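Local coordinates for protein Poly(A) ribonuclease pop2 (Schizosaccharomyces pombe, PDB 2P51) that serves as the catalytic deadenylase subunit of the CCR4-NOT complex, removing poly(A) from messenger RNA 3' ends with a metal-dependent DEDD-type nuclease fold, at residues A[33-36]-A[37-40]. Numbering follows the deposited sequence.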
loop_
_atom_site.group_PDB
_atom_site.type_symbol
_atom_site.label_atom_id
_atom_site.label_comp_id
_atom_site.label_asym_id
_atom_site.label_seq_id
_atom_site.Cartn_x
_atom_site.Cartn_y
_atom_site.Cartn_z
ATOM N N GLN A 33 -1.631 20.358 -0.952
ATOM C CA GLN A 33 -1.850 20.681 0.462
ATOM C C GLN A 33 -1.651 19.471 1.364
ATOM O O GLN A 33 -1.052 19.474 2.434
ATOM C CB GLN A 33 -3.282 21.244 0.570
ATOM C CG GLN A 33 -3.799 21.642 1.907
ATOM C CD GLN A 33 -5.218 22.206 1.899
ATOM O OE1 GLN A 33 -6.225 21.495 1.762
ATOM N NE2 GLN A 33 -5.278 23.530 2.052
ATOM N N GLU A 34 -2.228 18.344 0.888
ATOM C CA GLU A 34 -2.156 17.164 1.744
ATOM C C GLU A 34 -0.730 16.631 1.771
ATOM O O GLU A 34 -0.261 16.189 2.832
ATOM C CB GLU A 34 -3.184 16.119 1.269
ATOM C CG GLU A 34 -4.621 16.617 1.481
ATOM C CD GLU A 34 -4.937 16.893 2.946
ATOM O OE1 GLU A 34 -4.471 16.173 3.894
ATOM O OE2 GLU A 34 -5.677 17.880 3.166
ATOM N N MET A 35 -0.036 16.644 0.606
ATOM C CA MET A 35 1.375 16.217 0.658
ATOM C C MET A 35 2.173 17.146 1.563
ATOM O O MET A 35 3.070 16.670 2.276
ATOM C CB MET A 35 1.988 16.167 -0.752
ATOM C CG MET A 35 1.413 15.028 -1.604
ATOM S SD MET A 35 1.706 13.386 -0.857
ATOM C CE MET A 35 3.448 13.469 -0.702
ATOM N N ASN A 36 1.851 18.430 1.559
ATOM C CA ASN A 36 2.578 19.377 2.424
ATOM C C ASN A 36 2.334 18.986 3.883
ATOM O O ASN A 36 3.278 19.021 4.690
ATOM C CB ASN A 36 2.182 20.845 2.209
ATOM C CG ASN A 36 2.677 21.448 0.935
ATOM O OD1 ASN A 36 2.209 22.530 0.471
ATOM N ND2 ASN A 36 3.647 20.786 0.349
ATOM N N LEU A 37 1.103 18.626 4.212
ATOM C CA LEU A 37 0.801 18.233 5.606
ATOM C C LEU A 37 1.584 16.983 5.989
ATOM O O LEU A 37 2.207 16.924 7.048
ATOM C CB LEU A 37 -0.687 18.023 5.777
ATOM C CG LEU A 37 -1.194 17.676 7.187
ATOM C CD1 LEU A 37 -0.745 18.668 8.253
ATOM C CD2 LEU A 37 -2.709 17.568 7.149
ATOM N N ILE A 38 1.534 15.967 5.114
ATOM C CA ILE A 38 2.336 14.751 5.332
ATOM C C ILE A 38 3.802 15.098 5.485
ATOM O O ILE A 38 4.437 14.583 6.417
ATOM C CB ILE A 38 2.111 13.740 4.206
ATOM C CG1 ILE A 38 0.674 13.195 4.277
ATOM C CG2 ILE A 38 3.149 12.598 4.240
ATOM C CD1 ILE A 38 0.237 12.429 3.031
ATOM N N MET A 39 4.383 15.924 4.611
ATOM C CA MET A 39 5.803 16.273 4.736
ATOM C C MET A 39 6.131 16.922 6.069
ATOM O O MET A 39 7.226 16.704 6.606
ATOM C CB MET A 39 6.202 17.214 3.578
ATOM C CG MET A 39 6.297 16.398 2.299
ATOM S SD MET A 39 6.616 17.503 0.924
ATOM C CE MET A 39 8.235 18.121 1.281
ATOM N N SER A 40 5.196 17.712 6.589
ATOM C CA SER A 40 5.436 18.377 7.854
ATOM C C SER A 40 5.390 17.435 9.050
ATOM O O SER A 40 5.870 17.854 10.127
ATOM C CB SER A 40 4.372 19.474 8.016
ATOM O OG SER A 40 3.130 18.985 8.501
#
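Glu34 and Leu37, one helical turn apart, lie side by side and point the same way, with Glu34 OE1 4.0 Å from Leu37 CD2. Two features bring them together: the Glu34 chain folds at its second torsion (chi2 -61°), and Leu37 carries CG anti to its own nitrogen (chi1 -177°). On the neighbouring buried strip, Met35 SD touches Ile38 CD1 at 4.3 Å, an apolar contact. Ile38 CG1 rests 3.5 Å from Glu34 O. That carbonyl also accepts Ile38 N at 2.9 Å, in an almost straight bond (177°). Four successive i to i+4 bonds, from Leu37 N to Gln33 O through Ser40 N to Asn36 O, identify the segment as regular alpha-helix.

The tight side faces the sheet. Helix 31-41 lies against the edge strand 23-26 and its neighbour 105-109: Ile38 meets Trp106 and Phe108, Met35 meets Phe108, and Leu37 reaches Arg24 and Trp106. The solvent side is looser, with Gln33 and Asn36 exposed. On the partly exposed flank, Met39 CG still sits close over its own turn, 3.2 Å from Met35 O. One turn on from Leu37, Ser40 OG folds back to donate to Leu37 O at 2.7 Å in a bent approach to the carbonyl; the same oxygen receives a weak bond from Ser40 N.

The polar group that ties this turn to the sheet is the buried carboxylate of Glu34. Its OE2 forms a salt bridge with Arg24 and its OE1 accepts a hydrogen bond from Trp106, linking the helix to both strands. With each oxygen held by a different strand and Leu37 packed alongside, the rotation of the carboxylate is probably restricted, and the arginine would be expected to favour its ionised form.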